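Local coordinates for protein amorpha-4,11-diene synthase (Artemisia annua, PDB 4GAX) that probably cyclises farnesyl diphosphate as a sesquiterpene synthase, in a form engineered as an alpha-bisabolol synthase mutant, at residues N460-H465 / L495-V500; D317-Y322 / R389-E394; I206-K211 / R220-Q225. All blocks are in the same frame, centred on the assembly; numbering follows the deposited sequence.

Contact 1 of 3, residues N460-H465 / L495-V500; sequences NDLAGH and LLYKQV
Leu462 reaches across to helix 489-513 and sets its two methyl branches against three side chains spaced along one side of that helix, Leu496, Tyr497 and Val500. The aromatic part of the contact is a CH-pi approach. CD2 of Leu462 sits over one face of the Tyr497 ring, 4.2 Å from the centroid and 28° off the ring normal, while CD1 closes on the rim, with Leu462 CD1 3.4 Å from Tyr497 CE1. With CG beside the backbone N (chi1 -80°), Tyr497 brings its ring across the end of Leu462, one face toward CD2. The aliphatic part divides between the branches. Leu462 CD2 meets Leu496 CD1 at 4.0 Å, and Leu462 CD1 meets Val500 CG2 at the same 4.0 Å. Leu496 and Val500 are buried, backed by Val478 and Tyr481 and by Leu455 and Leu459 respectively, whereas Tyr497 lies at the exposed margin.

Two bonds to backbone carbonyls shape the turn that carries Leu462. Gly464 N donates to Asn460 O at 2.7 Å, closing a turn over the last residues of helix 447-461, and Asp461 O is hydrogen-bonded to Ser477 OG. The NDLAG sequence here fits the start of the NSE/DTE metal-binding motif of class I terpene synthases, with glycine at the usual Ser/Thr position; Leu462 is its hydrophobic third residue. Ala463, Gly464 and His465 beyond it are poorly ordered. The contact is apolar throughout, so it depends on the fit of the two Leu462 methyl groups against the ring face and the neighbouring aliphatic chains, and not on any directed bond.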
loop_
_atom_site.group_PDB
_atom_site.type_symbol
_atom_site.label_atom_id
_atom_site.label_comp_id
_atom_site.label_asym_id
_atom_site.label_seq_id
_atom_site.Cartn_x
_atom_site.Cartn_y
_atom_site.Cartn_z
ATOM N N ASN A 460 2.542 9.875 11.247
ATOM C CA ASN A 460 1.737 9.781 12.465
ATOM C C ASN A 460 1.962 10.975 13.396
ATOM O O ASN A 460 1.062 11.367 14.134
ATOM C CB ASN A 460 2.008 8.458 13.188
ATOM C CG ASN A 460 1.020 8.190 14.313
ATOM O OD1 ASN A 460 -0.024 8.840 14.412
ATOM N ND2 ASN A 460 1.342 7.214 15.160
ATOM N N ASP A 461 3.156 11.565 13.345
ATOM C CA ASP A 461 3.463 12.750 14.148
ATOM C C ASP A 461 2.819 14.016 13.588
ATOM O O ASP A 461 2.815 15.059 14.244
ATOM C CB ASP A 461 4.974 12.952 14.268
ATOM C CG ASP A 461 5.627 11.937 15.182
ATOM O OD1 ASP A 461 4.965 10.938 15.544
ATOM O OD2 ASP A 461 6.808 12.134 15.531
ATOM N N LEU A 462 2.289 13.926 12.373
ATOM C CA LEU A 462 1.607 15.059 11.750
ATOM C C LEU A 462 0.085 14.959 11.860
ATOM O O LEU A 462 -0.643 15.571 11.078
ATOM C CB LEU A 462 2.041 15.221 10.295
ATOM C CG LEU A 462 3.405 15.889 10.122
ATOM C CD1 LEU A 462 4.037 15.489 8.794
ATOM C CD2 LEU A 462 3.263 17.400 10.214
ATOM N N ALA A 463 -0.375 14.170 12.831
ATOM C CA ALA A 463 -1.777 14.149 13.247
ATOM C C ALA A 463 -1.916 13.640 14.690
ATOM O O ALA A 463 -2.858 14.008 15.394
ATOM C CB ALA A 463 -2.612 13.303 12.294
ATOM N N GLY A 464 -0.980 12.792 15.122
ATOM C CA GLY A 464 -0.920 12.348 16.507
ATOM C C GLY A 464 -0.890 10.843 16.744
ATOM O O GLY A 464 -1.742 10.108 16.241
ATOM N N HIS A 465 0.094 10.388 17.520
ATOM C CA HIS A 465 0.192 8.981 17.917
ATOM C C HIS A 465 -0.888 8.615 18.936
ATOM O O HIS A 465 -0.806 7.580 19.601
ATOM C CB HIS A 465 1.575 8.679 18.478
ATOM N N LEU A 495 8.696 22.731 7.041
ATOM C CA LEU A 495 9.908 21.943 7.210
ATOM C C LEU A 495 9.581 20.466 7.345
ATOM O O LEU A 495 10.201 19.622 6.685
ATOM C CB LEU A 495 10.674 22.421 8.435
ATOM C CG LEU A 495 11.267 23.821 8.274
ATOM C CD1 LEU A 495 11.819 24.343 9.596
ATOM C CD2 LEU A 495 12.340 23.846 7.202
ATOM N N LEU A 496 8.602 20.154 8.194
ATOM C CA LEU A 496 8.202 18.768 8.418
ATOM C C LEU A 496 7.615 18.154 7.164
ATOM O O LEU A 496 7.857 16.987 6.867
ATOM C CB LEU A 496 7.193 18.659 9.578
ATOM C CG LEU A 496 7.708 18.946 10.986
ATOM C CD1 LEU A 496 6.589 18.738 12.009
ATOM C CD2 LEU A 496 8.919 18.076 11.331
ATOM N N TYR A 497 6.855 18.937 6.404
ATOM C CA TYR A 497 6.285 18.395 5.178
ATOM C C TYR A 497 7.341 18.157 4.087
ATOM O O TYR A 497 7.268 17.174 3.348
ATOM C CB TYR A 497 5.097 19.234 4.697
ATOM C CG TYR A 497 3.829 18.908 5.463
ATOM C CD1 TYR A 497 3.463 17.583 5.698
ATOM C CD2 TYR A 497 3.013 19.911 5.974
ATOM C CE1 TYR A 497 2.312 17.267 6.401
ATOM C CE2 TYR A 497 1.858 19.602 6.686
ATOM C CZ TYR A 497 1.516 18.277 6.896
ATOM O OH TYR A 497 0.373 17.952 7.597
ATOM N N LYS A 498 8.347 19.018 4.013
ATOM C CA LYS A 498 9.448 18.779 3.075
ATOM C C LYS A 498 10.221 17.490 3.429
ATOM O O LYS A 498 10.584 16.714 2.545
ATOM C CB LYS A 498 10.388 19.988 3.003
ATOM C CG LYS A 498 11.807 19.636 2.556
ATOM C CD LYS A 498 12.245 20.404 1.325
ATOM C CE LYS A 498 13.760 20.590 1.327
ATOM N NZ LYS A 498 14.485 19.293 1.473
ATOM N N GLN A 499 10.451 17.262 4.721
ATOM C CA GLN A 499 11.096 16.027 5.173
ATOM C C GLN A 499 10.316 14.791 4.711
ATOM O O GLN A 499 10.898 13.776 4.285
ATOM C CB GLN A 499 11.234 16.052 6.695
ATOM C CG GLN A 499 11.803 14.800 7.327
ATOM C CD GLN A 499 11.985 14.974 8.828
ATOM O OE1 GLN A 499 11.070 15.414 9.528
ATOM N NE2 GLN A 499 13.177 14.653 9.324
ATOM N N VAL A 500 8.991 14.879 4.768
ATOM C CA VAL A 500 8.163 13.782 4.272
ATOM C C VAL A 500 8.314 13.601 2.761
ATOM O O VAL A 500 8.407 12.471 2.254
ATOM C CB VAL A 500 6.683 13.979 4.660
ATOM C CG1 VAL A 500 5.797 13.027 3.874
ATOM C CG2 VAL A 500 6.505 13.798 6.171
#

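Contact 2 of 3, residues D317-Y322 / R389-E394; sequences DIYDAY and RNLMVE
Tyr319 presents one ring face to Leu391 and an edge to Met392, so two neighbouring residues of helix 374-399 grip the same ring from different directions. The face contact is CH-pi: Leu391 CB stands 4.1 Å from the centroid of the Tyr319 ring, 26° off the normal and displaced toward the rim, with Tyr319 CD1 the nearest atom at 3.7 Å. The branch helps as well, since Leu391 CD1 lies 4.2 Å from Tyr319 CG. With CG beside the backbone N (chi1 -82°), the Tyr319 ring is directed at helix 374-399, one face against Leu391.

Met392 makes the sulfur contact. Its CG is anti to the backbone N (chi1 -169°) and the chain then bends, bringing SD to the ring edge in a Met-aromatic contact, 5.4 Å from the Tyr319 centroid. The closest approach is Met392 SD to Tyr319 CE1, at 4.1 Å.

Tyr319 is an inner residue of the aspartate-rich DDxxD motif, Asp316 to Asp320, which in class I terpene synthases binds the magnesium ions that hold the substrate diphosphate. While the ring packs inward on helix 374-399, Asp320 lies on the exposed part of its helix, where a wider pi-type turn spans 318-322.

The polar end has its own partner: Tyr319 OH is hydrogen-bonded to Thr332 OG1 on helix 325-337, whose Leu328 and Phe331 also touch the Tyr319 side chain. Replacing Tyr319 by alanine is likely to leave Thr332 OG1 without this partner and to open a gap beside Leu391 CB and Met392 SD. Arg389, whose CB points away from 317-322, forms salt bridges with Glu336, Glu382 and Asp386.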
loop_
_atom_site.group_PDB
_atom_site.type_symbol
_atom_site.label_atom_id
_atom_site.label_comp_id
_atom_site.label_asym_id
_atom_site.label_seq_id
_atom_site.Cartn_x
_atom_site.Cartn_y
_atom_site.Cartn_z
ATOM N N ASP A 317 -1.543 -3.186 22.268
ATOM C CA ASP A 317 -2.444 -2.658 23.281
ATOM C C ASP A 317 -2.155 -3.213 24.676
ATOM O O ASP A 317 -2.645 -2.676 25.669
ATOM C CB ASP A 317 -3.905 -2.891 22.886
ATOM C CG ASP A 317 -4.348 -2.002 21.730
ATOM O OD1 ASP A 317 -3.578 -1.089 21.346
ATOM O OD2 ASP A 317 -5.473 -2.207 21.216
ATOM N N ILE A 318 -1.372 -4.289 24.751
ATOM C CA ILE A 318 -0.915 -4.808 26.041
ATOM C C ILE A 318 0.375 -4.100 26.449
ATOM O O ILE A 318 0.583 -3.768 27.613
ATOM C CB ILE A 318 -0.625 -6.323 26.002
ATOM C CG1 ILE A 318 -1.888 -7.120 25.681
ATOM C CG2 ILE A 318 -0.075 -6.791 27.334
ATOM C CD1 ILE A 318 -1.639 -8.614 25.507
ATOM N N TYR A 319 1.251 -3.868 25.483
ATOM C CA TYR A 319 2.541 -3.264 25.795
ATOM C C TYR A 319 2.459 -1.759 26.000
ATOM O O TYR A 319 3.220 -1.204 26.792
ATOM C CB TYR A 319 3.580 -3.608 24.723
ATOM C CG TYR A 319 4.201 -4.964 24.934
ATOM C CD1 TYR A 319 5.460 -5.090 25.509
ATOM C CD2 TYR A 319 3.514 -6.121 24.591
ATOM C CE1 TYR A 319 6.029 -6.342 25.721
ATOM C CE2 TYR A 319 4.066 -7.365 24.792
ATOM C CZ TYR A 319 5.320 -7.474 25.360
ATOM O OH TYR A 319 5.862 -8.723 25.559
ATOM N N ASP A 320 1.540 -1.097 25.300
ATOM C CA ASP A 320 1.467 0.356 25.384
ATOM C C ASP A 320 1.051 0.803 26.776
ATOM O O ASP A 320 1.863 1.323 27.538
ATOM C CB ASP A 320 0.511 0.931 24.343
ATOM C CG ASP A 320 0.731 2.418 24.118
ATOM O OD1 ASP A 320 -0.168 3.092 23.565
ATOM O OD2 ASP A 320 1.814 2.915 24.496
ATOM N N ALA A 321 -0.219 0.600 27.104
ATOM C CA ALA A 321 -0.715 0.971 28.419
ATOM C C ALA A 321 -0.729 -0.234 29.357
ATOM O O ALA A 321 0.117 -0.368 30.242
ATOM C CB ALA A 321 -2.113 1.579 28.306
ATOM N N TYR A 322 -1.681 -1.120 29.105
ATOM C CA TYR A 322 -2.083 -2.201 30.003
ATOM C C TYR A 322 -1.057 -2.910 30.906
ATOM O O TYR A 322 -1.155 -2.833 32.133
ATOM C CB TYR A 322 -2.889 -3.243 29.220
ATOM C CG TYR A 322 -4.015 -3.787 30.044
ATOM C CD1 TYR A 322 -5.122 -3.000 30.334
ATOM C CD2 TYR A 322 -3.955 -5.059 30.576
ATOM C CE1 TYR A 322 -6.149 -3.477 31.110
ATOM C CE2 TYR A 322 -4.976 -5.549 31.354
ATOM C CZ TYR A 322 -6.070 -4.755 31.614
ATOM O OH TYR A 322 -7.094 -5.243 32.385
ATOM N N ARG A 389 10.219 -8.639 21.194
ATOM C CA ARG A 389 11.482 -8.330 21.855
ATOM C C ARG A 389 11.679 -6.837 21.958
ATOM O O ARG A 389 11.978 -6.310 23.026
ATOM C CB ARG A 389 12.624 -8.861 21.001
ATOM C CG ARG A 389 13.516 -9.848 21.671
ATOM C CD ARG A 389 14.463 -10.406 20.642
ATOM N NE ARG A 389 14.267 -11.838 20.448
ATOM C CZ ARG A 389 14.428 -12.461 19.288
ATOM N NH1 ARG A 389 14.775 -11.763 18.204
ATOM N NH2 ARG A 389 14.241 -13.777 19.215
ATOM N N ASN A 390 11.522 -6.151 20.832
ATOM C CA ASN A 390 11.797 -4.720 20.807
ATOM C C ASN A 390 10.700 -3.905 21.486
ATOM O O ASN A 390 10.958 -2.805 21.979
ATOM C CB ASN A 390 12.102 -4.234 19.386
ATOM C CG ASN A 390 13.486 -4.664 18.919
ATOM O OD1 ASN A 390 14.484 -3.982 19.174
ATOM N ND2 ASN A 390 13.552 -5.806 18.243
ATOM N N LEU A 391 9.481 -4.443 21.518
ATOM C CA LEU A 391 8.453 -3.858 22.374
ATOM C C LEU A 391 8.919 -3.934 23.831
ATOM O O LEU A 391 8.683 -3.011 24.611
ATOM C CB LEU A 391 7.099 -4.554 22.199
ATOM C CG LEU A 391 6.305 -4.230 20.926
ATOM C CD1 LEU A 391 5.021 -5.043 20.863
ATOM C CD2 LEU A 391 5.989 -2.736 20.832
ATOM N N MET A 392 9.609 -5.018 24.189
ATOM C CA MET A 392 10.091 -5.194 25.563
ATOM C C MET A 392 11.327 -4.341 25.822
ATOM O O MET A 392 11.612 -3.973 26.971
ATOM C CB MET A 392 10.399 -6.657 25.865
ATOM C CG MET A 392 10.641 -6.925 27.347
ATOM S SD MET A 392 9.176 -6.524 28.326
ATOM C CE MET A 392 9.921 -5.721 29.747
ATOM N N VAL A 393 12.062 -4.033 24.756
ATOM C CA VAL A 393 13.193 -3.119 24.859
ATOM C C VAL A 393 12.721 -1.782 25.413
ATOM O O VAL A 393 13.278 -1.275 26.395
ATOM C CB VAL A 393 13.885 -2.894 23.496
ATOM C CG1 VAL A 393 14.675 -1.581 23.493
ATOM C CG2 VAL A 393 14.787 -4.071 23.155
ATOM N N GLU A 394 11.680 -1.226 24.795
ATOM C CA GLU A 394 11.189 0.082 25.200
ATOM C C GLU A 394 10.434 0.063 26.529
ATOM O O GLU A 394 10.250 1.112 27.153
ATOM C CB GLU A 394 10.366 0.738 24.090
ATOM C CG GLU A 394 9.391 -0.171 23.386
ATOM C CD GLU A 394 8.975 0.384 22.032
ATOM O OE1 GLU A 394 9.759 1.160 21.444
ATOM O OE2 GLU A 394 7.866 0.052 21.556
#

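Contact 3 of 3, residues I206-K211 / R220-Q225; sequences IQRALK and RIEAVQ
Gln225 OE1 is gripped by two nitrogens of Arg208, NE at 2.9 Å and NH2 at 2.7 Å, a side-on hold in which both N-H groups converge on one oxygen. These two bonds join consecutive helices, 200-211 and 219-232, in the all-helical architecture of a plant terpene synthase, with segment 206-211 in the N-terminal terpene synthase part of the sequence. The oxygen lies near the guanidinium plane, although the amide itself is turned almost perpendicular to it (83°).

Glu222 supplies the charge. Its carboxylate meets the guanidinium edge with the planes 25° apart, forming a salt bridge; the modelled 2.4 Å from Arg208 NH2 to Glu222 OE1 is doubtfully short, and the bond from Arg208 NH1 to Glu222 OE2 is weak. The buried carboxylate also pairs with Arg217 and Arg89, which probably helps it stay ionised, while Arg208 NH1 has a second acid in Glu205.

Arg208 starts from the crowded position between backbone N and carbonyl carbon (chi1 57°), then bends at chi3 to turn its guanidinium edge to both partners. Gln225 CB lies over a face of that group, 3.3 Å from Arg208 NH2.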
loop_
_atom_site.group_PDB
_atom_site.type_symbol
_atom_site.label_atom_id
_atom_site.label_comp_id
_atom_site.label_asym_id
_atom_site.label_seq_id
_atom_site.Cartn_x
_atom_site.Cartn_y
_atom_site.Cartn_z
ATOM N N ILE A 206 -8.546 16.167 -12.939
ATOM C CA ILE A 206 -7.345 16.949 -12.615
ATOM C C ILE A 206 -7.227 17.160 -11.094
ATOM O O ILE A 206 -6.170 16.980 -10.506
ATOM C CB ILE A 206 -7.391 18.319 -13.290
ATOM C CG1 ILE A 206 -7.411 18.146 -14.812
ATOM C CG2 ILE A 206 -6.199 19.184 -12.855
ATOM C CD1 ILE A 206 -7.734 19.441 -15.565
ATOM N N GLN A 207 -8.315 17.548 -10.448
ATOM C CA GLN A 207 -8.235 17.863 -9.024
ATOM C C GLN A 207 -7.968 16.625 -8.168
ATOM O O GLN A 207 -7.278 16.717 -7.154
ATOM C CB GLN A 207 -9.473 18.630 -8.558
ATOM C CG GLN A 207 -9.174 20.068 -8.084
ATOM C CD GLN A 207 -7.946 20.186 -7.141
ATOM O OE1 GLN A 207 -7.719 19.345 -6.252
ATOM N NE2 GLN A 207 -7.158 21.252 -7.336
ATOM N N ARG A 208 -8.451 15.455 -8.581
ATOM C CA ARG A 208 -8.110 14.253 -7.806
ATOM C C ARG A 208 -6.613 13.967 -7.911
ATOM O O ARG A 208 -5.972 13.661 -6.909
ATOM C CB ARG A 208 -8.961 13.016 -8.167
ATOM C CG ARG A 208 -8.942 12.576 -9.622
ATOM C CD ARG A 208 -9.831 11.326 -9.841
ATOM N NE ARG A 208 -9.292 10.168 -9.158
ATOM C CZ ARG A 208 -8.625 9.173 -9.742
ATOM N NH1 ARG A 208 -8.426 9.142 -11.057
ATOM N NH2 ARG A 208 -8.158 8.190 -8.997
ATOM N N ALA A 209 -6.056 14.103 -9.114
ATOM C CA ALA A 209 -4.624 13.910 -9.316
ATOM C C ALA A 209 -3.799 14.883 -8.468
ATOM O O ALA A 209 -2.800 14.495 -7.845
ATOM C CB ALA A 209 -4.274 14.054 -10.797
ATOM N N LEU A 210 -4.210 16.149 -8.456
ATOM C CA LEU A 210 -3.523 17.159 -7.651
ATOM C C LEU A 210 -3.600 16.867 -6.144
ATOM O O LEU A 210 -2.654 17.146 -5.394
ATOM C CB LEU A 210 -4.096 18.551 -7.951
ATOM C CG LEU A 210 -3.843 19.082 -9.368
ATOM C CD1 LEU A 210 -4.485 20.456 -9.559
ATOM C CD2 LEU A 210 -2.351 19.140 -9.670
ATOM N N LYS A 211 -4.729 16.316 -5.698
ATOM C CA LYS A 211 -4.890 15.926 -4.294
ATOM C C LYS A 211 -3.952 14.766 -3.922
ATOM O O LYS A 211 -3.360 14.763 -2.840
ATOM C CB LYS A 211 -6.347 15.544 -4.007
ATOM C CG LYS A 211 -6.738 15.541 -2.529
ATOM C CD LYS A 211 -8.158 16.100 -2.316
ATOM C CE LYS A 211 -8.225 17.619 -2.552
ATOM N NZ LYS A 211 -8.944 18.017 -3.812
ATOM N N ARG A 220 -6.214 -0.508 -6.036
ATOM C CA ARG A 220 -7.651 -0.825 -5.961
ATOM C C ARG A 220 -8.485 0.437 -5.731
ATOM O O ARG A 220 -9.631 0.557 -6.207
ATOM C CB ARG A 220 -7.929 -1.847 -4.849
ATOM C CG ARG A 220 -9.371 -2.380 -4.808
ATOM C CD ARG A 220 -9.722 -3.153 -6.077
ATOM N NE ARG A 220 -11.010 -3.840 -5.928
ATOM C CZ ARG A 220 -11.612 -4.540 -6.886
ATOM N NH1 ARG A 220 -11.060 -4.647 -8.096
ATOM N NH2 ARG A 220 -12.777 -5.133 -6.631
ATOM N N ILE A 221 -7.919 1.394 -5.006
ATOM C CA ILE A 221 -8.624 2.661 -4.794
ATOM C C ILE A 221 -8.624 3.470 -6.100
ATOM O O ILE A 221 -9.600 4.152 -6.416
ATOM C CB ILE A 221 -7.981 3.488 -3.653
ATOM C CG1 ILE A 221 -8.110 2.727 -2.328
ATOM C CG2 ILE A 221 -8.629 4.849 -3.526
ATOM C CD1 ILE A 221 -7.377 3.417 -1.146
ATOM N N GLU A 222 -7.532 3.416 -6.856
ATOM C CA GLU A 222 -7.525 4.086 -8.174
ATOM C C GLU A 222 -8.604 3.515 -9.093
ATOM O O GLU A 222 -9.325 4.261 -9.755
ATOM C CB GLU A 222 -6.154 4.003 -8.844
ATOM C CG GLU A 222 -6.130 4.410 -10.334
ATOM C CD GLU A 222 -6.370 5.903 -10.561
ATOM O OE1 GLU A 222 -6.381 6.682 -9.570
ATOM O OE2 GLU A 222 -6.536 6.306 -11.746
ATOM N N ALA A 223 -8.743 2.197 -9.099
ATOM C CA ALA A 223 -9.717 1.551 -9.969
ATOM C C ALA A 223 -11.131 2.040 -9.690
ATOM O O ALA A 223 -11.863 2.389 -10.622
ATOM C CB ALA A 223 -9.638 0.015 -9.838
ATOM N N VAL A 224 -11.516 2.094 -8.419
ATOM C CA VAL A 224 -12.866 2.559 -8.084
ATOM C C VAL A 224 -13.105 3.977 -8.578
ATOM O O VAL A 224 -14.231 4.321 -8.943
ATOM C CB VAL A 224 -13.205 2.465 -6.557
ATOM C CG1 VAL A 224 -12.724 1.166 -5.972
ATOM C CG2 VAL A 224 -12.609 3.615 -5.797
ATOM N N GLN A 225 -12.061 4.804 -8.603
ATOM C CA GLN A 225 -12.228 6.189 -9.051
ATOM C C GLN A 225 -12.034 6.318 -10.565
ATOM O O GLN A 225 -12.672 7.152 -11.209
ATOM C CB GLN A 225 -11.253 7.127 -8.314
ATOM C CG GLN A 225 -11.393 7.111 -6.793
ATOM C CD GLN A 225 -10.270 7.872 -6.087
ATOM O OE1 GLN A 225 -9.490 8.592 -6.720
ATOM N NE2 GLN A 225 -10.188 7.711 -4.765
#

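How the contacts relate
Along the chain the contacts come in series: contact 3 closes first, then contact 2, then contact 1. Contact 1 (helices 447-461 and 489-513) and contact 2 (helices 299-322 and 374-399) have centres about 24 Å apart and nearest atoms about 6 Å apart. The two pieces of sequence that match the metal-binding motifs of class I terpene synthases, in 317-322 and 460-465, both fall in the metal-binding part of the sequence, consistent with both serving the metal site. Contact 3, between helices 200-211 and 219-232, is far from contact 2 (nearest atoms about 23 Å, on opposite sides of the chain's centre) but closer to contact 1 (nearest atoms about 11 Å).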